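Side-chain contacts in S-adenosylmethionine:2-demethylmenaquinone methyltransferase (Geobacillus kaustophilus, PDB 2PCN), which belongs to the RraA-like family of compact alpha/beta proteins and is assembled from three copies of the chain: residues V44-R47 with E48-T52; A70-D74 with R75-I79; V142-A146 with D147-V151. All coordinates share one frame; numbering follows the deposited sequence.

From the N terminus the chain first meets contact 1, residues 44-52, the helix between strands 30-38 and 58-62. Contact 2, residues 70-79, follows and lies where strand 70-72 gives way to helix 74-82. Contact 3, residues 142-151, closes the hairpin of strands 141-145 and 148-152. The three lie in series; none nests in or crosses another. Contacts 1 and 2 touch: L50 CD1 is 3.9 Å from L72 CD1, and two like-charged groups, R47 NH1 and R75 NH1, lie 3.2 Å apart. Contact 3 is across the chain's centre, its own centre about 23 Å from that of contact 1 and about 21 Å from that of contact 2.

Contact 1 of 3, residues V44-R47 with E48-T52; sequences VLVR and EALET
A salt bridge between R47 and E51, one turn apart on helix 44-52, is the main side-chain link within a local contact on the helix that joins strand 30-38 to strand 58-62. R47 NE donates to E51 OE2 at 3.1 Å in a nearly straight bond (N-H...O 172°), with the acceptor at the edge of the guanidinium and close to its plane. The oxygen, in contrast, is approached from above the carboxylate, and the two flat groups stand 81° apart. R47 reaches there because its CG is anti to the backbone N (chi1 173°) and its chain stays extended to NE, while E51 turns its CG back over the helix, 3.0 Å from R47 O. Both side chains also touch I79 of helix 74-82, and R47 touches L76.

E48 folds back in the same manner, its CG 3.0 Å from V44 O. It runs alongside V44, CD lying 4.1 Å from V44 CG1, and its OE1 comes 3.3 Å from L45 CD2. On the buried side L50 CD1 sits 4.3 Å from V46 CG1; these two, with A49, pack on L59, and V46 also meets V37 and V61. Backbone bonds from E48, A49, L50 and E51 to the carbonyls four residues earlier make the helix turn that sets these side chains side by side. T52 OG1 donates to E48 O at 2.8 Å and is also bonded to R125.

An apolar side against two parallel strands, with V46, A49 and L50 inward, is what the helix of a beta-alpha-beta unit presents.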
loop_
_atom_site.group_PDB
_atom_site.type_symbol
_atom_site.label_atom_id
_atom_site.label_comp_id
_atom_site.label_asym_id
_atom_site.label_seq_id
_atom_site.Cartn_x
_atom_site.Cartn_y
_atom_site.Cartn_z
ATOM N N VAL A 44 -19.593 -18.225 -7.599
ATOM C CA VAL A 44 -21.010 -18.368 -7.922
ATOM C C VAL A 44 -21.862 -18.055 -6.694
ATOM O O VAL A 44 -22.886 -17.383 -6.794
ATOM C CB VAL A 44 -21.342 -19.793 -8.396
ATOM C CG1 VAL A 44 -22.857 -19.975 -8.482
ATOM C CG2 VAL A 44 -20.699 -20.043 -9.750
ATOM N N LEU A 45 -21.439 -18.548 -5.535
ATOM C CA LEU A 45 -22.177 -18.301 -4.305
ATOM C C LEU A 45 -22.021 -16.863 -3.834
ATOM O O LEU A 45 -22.867 -16.351 -3.102
ATOM C CB LEU A 45 -21.730 -19.276 -3.215
ATOM C CG LEU A 45 -22.143 -20.715 -3.539
ATOM C CD1 LEU A 45 -21.606 -21.659 -2.476
ATOM C CD2 LEU A 45 -23.668 -20.795 -3.620
ATOM N N VAL A 46 -20.939 -16.209 -4.247
ATOM C CA VAL A 46 -20.737 -14.810 -3.878
ATOM C C VAL A 46 -21.806 -14.026 -4.634
ATOM O O VAL A 46 -22.470 -13.154 -4.076
ATOM C CB VAL A 46 -19.342 -14.294 -4.299
ATOM C CG1 VAL A 46 -19.215 -12.811 -3.972
ATOM C CG2 VAL A 46 -18.258 -15.087 -3.581
ATOM N N ARG A 47 -21.980 -14.357 -5.911
ATOM C CA ARG A 47 -22.983 -13.679 -6.721
ATOM C C ARG A 47 -24.392 -13.922 -6.196
ATOM O O ARG A 47 -25.172 -12.986 -6.048
ATOM C CB ARG A 47 -22.900 -14.130 -8.180
ATOM C CG ARG A 47 -24.032 -13.573 -9.032
ATOM C CD ARG A 47 -23.679 -13.546 -10.503
ATOM N NE ARG A 47 -24.650 -12.752 -11.252
ATOM C CZ ARG A 47 -24.391 -12.134 -12.400
ATOM N NH1 ARG A 47 -23.182 -12.215 -12.942
ATOM N NH2 ARG A 47 -25.339 -11.428 -13.001
ATOM N N GLU A 48 -24.724 -15.175 -5.911
ATOM C CA GLU A 48 -26.062 -15.487 -5.423
ATOM C C GLU A 48 -26.362 -14.762 -4.114
ATOM O O GLU A 48 -27.489 -14.311 -3.889
ATOM C CB GLU A 48 -26.224 -16.999 -5.249
ATOM C CG GLU A 48 -25.842 -17.780 -6.496
ATOM C CD GLU A 48 -26.383 -19.195 -6.496
ATOM O OE1 GLU A 48 -26.288 -19.868 -5.448
ATOM O OE2 GLU A 48 -26.897 -19.632 -7.548
ATOM N N ALA A 49 -25.353 -14.643 -3.255
ATOM C CA ALA A 49 -25.521 -13.949 -1.985
ATOM C C ALA A 49 -25.823 -12.471 -2.243
ATOM O O ALA A 49 -26.768 -11.909 -1.681
ATOM C CB ALA A 49 -24.252 -14.089 -1.134
ATOM N N LEU A 50 -25.024 -11.845 -3.099
ATOM C CA LEU A 50 -25.219 -10.432 -3.413
ATOM C C LEU A 50 -26.585 -10.153 -4.023
ATOM O O LEU A 50 -27.114 -9.051 -3.893
ATOM C CB LEU A 50 -24.131 -9.942 -4.373
ATOM C CG LEU A 50 -22.714 -9.872 -3.808
ATOM C CD1 LEU A 50 -21.739 -9.489 -4.916
ATOM C CD2 LEU A 50 -22.672 -8.859 -2.670
ATOM N N GLU A 51 -27.157 -11.152 -4.685
ATOM C CA GLU A 51 -28.460 -10.981 -5.319
ATOM C C GLU A 51 -29.616 -11.272 -4.367
ATOM O O GLU A 51 -30.765 -10.985 -4.691
ATOM C CB GLU A 51 -28.582 -11.900 -6.538
ATOM C CG GLU A 51 -27.453 -11.771 -7.544
ATOM C CD GLU A 51 -27.570 -12.768 -8.682
ATOM O OE1 GLU A 51 -27.831 -13.958 -8.408
ATOM O OE2 GLU A 51 -27.388 -12.368 -9.850
ATOM N N THR A 52 -29.315 -11.815 -3.190
ATOM C CA THR A 52 -30.369 -12.169 -2.244
ATOM C C THR A 52 -30.332 -11.606 -0.822
ATOM O O THR A 52 -31.376 -11.529 -0.178
ATOM C CB THR A 52 -30.485 -13.698 -2.131
ATOM O OG1 THR A 52 -29.240 -14.232 -1.663
ATOM C CG2 THR A 52 -30.815 -14.305 -3.492
#

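Contact 2 of 3, residues A70-D74 with R75-I79; sequences ALLGD and RLAQI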
loop_
_atom_site.group_PDB
_atom_site.type_symbol
_atom_site.label_atom_id
_atom_site.label_comp_id
_atom_site.label_asym_id
_atom_site.label_seq_id
_atom_site.Cartn_x
_atom_site.Cartn_y
_atom_site.Cartn_z
ATOM N N ALA A 70 -9.829 -13.481 -8.887
ATOM C CA ALA A 70 -10.606 -12.421 -8.267
ATOM C C ALA A 70 -11.952 -13.044 -7.898
ATOM O O ALA A 70 -12.441 -13.929 -8.603
ATOM C CB ALA A 70 -10.803 -11.279 -9.252
ATOM N N LEU A 71 -12.551 -12.602 -6.798
ATOM C CA LEU A 71 -13.845 -13.152 -6.386
ATOM C C LEU A 71 -14.975 -12.147 -6.608
ATOM O O LEU A 71 -16.159 -12.483 -6.511
ATOM C CB LEU A 71 -13.797 -13.570 -4.912
ATOM C CG LEU A 71 -12.865 -14.745 -4.585
ATOM C CD1 LEU A 71 -12.828 -14.971 -3.083
ATOM C CD2 LEU A 71 -13.349 -16.005 -5.295
ATOM N N LEU A 72 -14.602 -10.911 -6.911
ATOM C CA LEU A 72 -15.591 -9.870 -7.146
ATOM C C LEU A 72 -15.072 -8.869 -8.166
ATOM O O LEU A 72 -13.894 -8.487 -8.135
ATOM C CB LEU A 72 -15.933 -9.165 -5.829
ATOM C CG LEU A 72 -16.949 -8.020 -5.889
ATOM C CD1 LEU A 72 -18.037 -8.233 -4.849
ATOM C CD2 LEU A 72 -16.240 -6.704 -5.659
ATOM N N GLY A 73 -15.962 -8.471 -9.075
ATOM C CA GLY A 73 -15.629 -7.514 -10.113
ATOM C C GLY A 73 -16.675 -6.415 -10.162
ATOM O O GLY A 73 -17.526 -6.334 -9.278
ATOM N N ASP A 74 -16.647 -5.582 -11.198
ATOM C CA ASP A 74 -17.603 -4.483 -11.272
ATOM C C ASP A 74 -19.059 -4.916 -11.436
ATOM O O ASP A 74 -19.958 -4.240 -10.939
ATOM C CB ASP A 74 -17.202 -3.495 -12.376
ATOM C CG ASP A 74 -17.422 -4.043 -13.765
ATOM O OD1 ASP A 74 -17.053 -5.207 -14.016
ATOM O OD2 ASP A 74 -17.956 -3.296 -14.614
ATOM N N ARG A 75 -19.302 -6.034 -12.114
ATOM C CA ARG A 75 -20.678 -6.502 -12.289
ATOM C C ARG A 75 -21.303 -6.812 -10.937
ATOM O O ARG A 75 -22.416 -6.373 -10.639
ATOM C CB ARG A 75 -20.722 -7.758 -13.157
ATOM C CG ARG A 75 -20.344 -7.542 -14.611
ATOM C CD ARG A 75 -20.433 -8.857 -15.357
ATOM N NE ARG A 75 -19.602 -9.878 -14.727
ATOM C CZ ARG A 75 -19.914 -11.169 -14.677
ATOM N NH1 ARG A 75 -21.045 -11.603 -15.219
ATOM N NH2 ARG A 75 -19.096 -12.026 -14.083
ATOM N N LEU A 76 -20.589 -7.580 -10.121
ATOM C CA LEU A 76 -21.091 -7.939 -8.799
ATOM C C LEU A 76 -21.147 -6.739 -7.866
ATOM O O LEU A 76 -22.057 -6.632 -7.042
ATOM C CB LEU A 76 -20.234 -9.058 -8.189
ATOM C CG LEU A 76 -20.681 -10.479 -8.565
ATOM C CD1 LEU A 76 -20.814 -10.612 -10.069
ATOM C CD2 LEU A 76 -19.684 -11.492 -8.020
ATOM N N ALA A 77 -20.180 -5.835 -7.983
ATOM C CA ALA A 77 -20.178 -4.643 -7.139
ATOM C C ALA A 77 -21.402 -3.805 -7.512
ATOM O O ALA A 77 -22.032 -3.181 -6.661
ATOM C CB ALA A 77 -18.900 -3.837 -7.355
ATOM N N GLN A 78 -21.734 -3.807 -8.797
ATOM C CA GLN A 78 -22.887 -3.064 -9.290
ATOM C C GLN A 78 -24.162 -3.622 -8.655
ATOM O O GLN A 78 -25.052 -2.867 -8.258
ATOM C CB GLN A 78 -22.955 -3.185 -10.809
ATOM C CG GLN A 78 -24.063 -2.393 -11.466
ATOM C CD GLN A 78 -23.962 -2.441 -12.977
ATOM O OE1 GLN A 78 -24.107 -3.500 -13.585
ATOM N NE2 GLN A 78 -23.698 -1.295 -13.589
ATOM N N ILE A 79 -24.248 -4.946 -8.563
ATOM C CA ILE A 79 -25.414 -5.578 -7.955
ATOM C C ILE A 79 -25.507 -5.108 -6.508
ATOM O O ILE A 79 -26.587 -4.769 -6.019
ATOM C CB ILE A 79 -25.299 -7.125 -7.979
ATOM C CG1 ILE A 79 -25.311 -7.631 -9.422
ATOM C CG2 ILE A 79 -26.444 -7.749 -7.187
ATOM C CD1 ILE A 79 -25.086 -9.119 -9.545
#
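The D74 carboxylate and the R75 guanidinium, neighbours at the start of helix 74-82, are turned 52° against each other, their charged atoms not in contact. D74 OD1 lies 5.4 Å from R75 NE and much nearer the backbone, 3.1 Å from R75 N. D74 CG sits between the backbone N and the carbonyl carbon (chi1 72°), which folds the carboxylate back beside the first turn. R75 bends at chi3 (-56°), and its side chain comes about 4 Å from a bound acetate ion.

G73 occupies the N-cap position. Its carbonyl accepts from A77 N at 3.0 Å, in the carbonyl plane, and D74 O accepts from Q78 N at 2.8 Å, so the helical bonding begins directly after the strand. D74 N, in the first turn, is hydrogen-bonded to the carboxylate of D96.

Beneath this turn L72 reaches forward to the helix with both branches: CD1 lies 4.1 Å from L76 CB and CD2 4.3 Å from A77 CB. L76 CD2 in turn approaches L71 O at 4.0 Å. L72 also packs on V88 and I90 of strand 87-90, and A77 on I100.

Strand 70-72, outermost within this chain in a small parallel sheet, thus runs almost at once into helix 74-82 through a glycine N-cap, a junction that belongs to an alpha/beta fold.

Contact 3 of 3, residues V142-A146 with D147-V151; sequences VYADA and DGVVV
D147, Y143 and V142 bury most surface in this beta hairpin, whose antiparallel strands 141-145 and 148-152 are joined by a tight turn with corners A146 and D147. Y143 and V150 form a hydrogen-bonded pair, Y143 N to V150 O at 2.9 Å and V150 N back to Y143 O. On the same face Y143 CB rests 3.8 Å from V150 CG2, while the ring turns an edge to V150 O and Y143 OH is bonded to L156 N.

With CG1 between the backbone N and the carbonyl carbon (chi1 61°), V142 on the other face sends CG2 diagonally to V149 CG1, tightly packed at 3.5 Å, and meets V151. W136 lies against all three valines.

At the turn D145 OD1 accepts from D147 N at 2.9 Å, from above the carboxylate plane, which makes an Asx turn, and from G148 N at 3.2 Å, nearly in line with the C-O bond; T3 OG1 is a further partner. D147 projects to a second subunit, its carboxylate bonded to D96 N and S97 OG of that chain. One water joins both aspartates, donating to D145 OD2 at 2.8 Å and to D147 OD2 at 2.6 Å, between oxygens 4.4 Å apart.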
loop_
_atom_site.group_PDB
_atom_site.type_symbol
_atom_site.label_atom_id
_atom_site.label_comp_id
_atom_site.label_asym_id
_atom_site.label_seq_id
_atom_site.Cartn_x
_atom_site.Cartn_y
_atom_site.Cartn_z
ATOM N N VAL A 142 -20.539 -6.035 11.639
ATOM C CA VAL A 142 -19.173 -5.641 11.329
ATOM C C VAL A 142 -19.080 -4.143 11.047
ATOM O O VAL A 142 -19.953 -3.559 10.408
ATOM C CB VAL A 142 -18.624 -6.439 10.118
ATOM C CG1 VAL A 142 -19.465 -6.166 8.879
ATOM C CG2 VAL A 142 -17.165 -6.082 9.876
ATOM N N TYR A 143 -18.017 -3.529 11.546
ATOM C CA TYR A 143 -17.783 -2.103 11.359
ATOM C C TYR A 143 -16.407 -1.965 10.729
ATOM O O TYR A 143 -15.430 -2.525 11.228
ATOM C CB TYR A 143 -17.809 -1.385 12.708
ATOM C CG TYR A 143 -19.105 -1.568 13.465
ATOM C CD1 TYR A 143 -20.193 -0.726 13.241
ATOM C CD2 TYR A 143 -19.255 -2.606 14.381
ATOM C CE1 TYR A 143 -21.402 -0.914 13.913
ATOM C CE2 TYR A 143 -20.456 -2.804 15.059
ATOM C CZ TYR A 143 -21.525 -1.956 14.820
ATOM O OH TYR A 143 -22.711 -2.151 15.495
ATOM N N ALA A 144 -16.331 -1.233 9.627
ATOM C CA ALA A 144 -15.058 -1.055 8.953
ATOM C C ALA A 144 -14.782 0.392 8.581
ATOM O O ALA A 144 -15.698 1.167 8.303
ATOM C CB ALA A 144 -15.008 -1.927 7.704
ATOM N N ASP A 145 -13.505 0.751 8.593
ATOM C CA ASP A 145 -13.093 2.088 8.200
ATOM C C ASP A 145 -11.601 2.096 7.909
ATOM O O ASP A 145 -10.967 1.040 7.851
ATOM C CB ASP A 145 -13.474 3.142 9.259
ATOM C CG ASP A 145 -12.675 3.023 10.541
ATOM O OD1 ASP A 145 -11.755 2.185 10.615
ATOM O OD2 ASP A 145 -12.975 3.792 11.480
ATOM N N ALA A 146 -11.048 3.285 7.711
ATOM C CA ALA A 146 -9.633 3.439 7.393
ATOM C C ALA A 146 -8.660 2.857 8.418
ATOM O O ALA A 146 -7.515 2.554 8.077
ATOM C CB ALA A 146 -9.319 4.919 7.165
ATOM N N ASP A 147 -9.099 2.699 9.663
ATOM C CA ASP A 147 -8.214 2.166 10.701
ATOM C C ASP A 147 -8.260 0.651 10.879
ATOM O O ASP A 147 -7.299 0.053 11.361
ATOM C CB ASP A 147 -8.506 2.838 12.044
ATOM C CG ASP A 147 -8.193 4.317 12.025
ATOM O OD1 ASP A 147 -7.183 4.697 11.399
ATOM O OD2 ASP A 147 -8.946 5.097 12.644
ATOM N N GLY A 148 -9.367 0.028 10.495
ATOM C CA GLY A 148 -9.458 -1.411 10.649
ATOM C C GLY A 148 -10.866 -1.953 10.543
ATOM O O GLY A 148 -11.769 -1.283 10.039
ATOM N N VAL A 149 -11.047 -3.177 11.026
ATOM C CA VAL A 149 -12.338 -3.848 10.991
ATOM C C VAL A 149 -12.590 -4.551 12.320
ATOM O O VAL A 149 -11.744 -5.301 12.804
ATOM C CB VAL A 149 -12.374 -4.901 9.862
ATOM C CG1 VAL A 149 -13.722 -5.616 9.857
ATOM C CG2 VAL A 149 -12.107 -4.233 8.516
ATOM N N VAL A 150 -13.757 -4.304 12.908
ATOM C CA VAL A 150 -14.121 -4.918 14.174
ATOM C C VAL A 150 -15.492 -5.571 14.062
ATOM O O VAL A 150 -16.365 -5.086 13.339
ATOM C CB VAL A 150 -14.126 -3.885 15.323
ATOM C CG1 VAL A 150 -12.745 -3.252 15.442
ATOM C CG2 VAL A 150 -15.186 -2.821 15.080
ATOM N N VAL A 151 -15.671 -6.672 14.783
ATOM C CA VAL A 151 -16.919 -7.423 14.746
ATOM C C VAL A 151 -17.560 -7.582 16.122
ATOM O O VAL A 151 -16.893 -7.950 17.087
ATOM C CB VAL A 151 -16.679 -8.830 14.163
ATOM C CG1 VAL A 151 -17.976 -9.619 14.144
ATOM C CG2 VAL A 151 -16.094 -8.716 12.762
HETATM O O HOH W 1 -11.398 5.040 13.452
#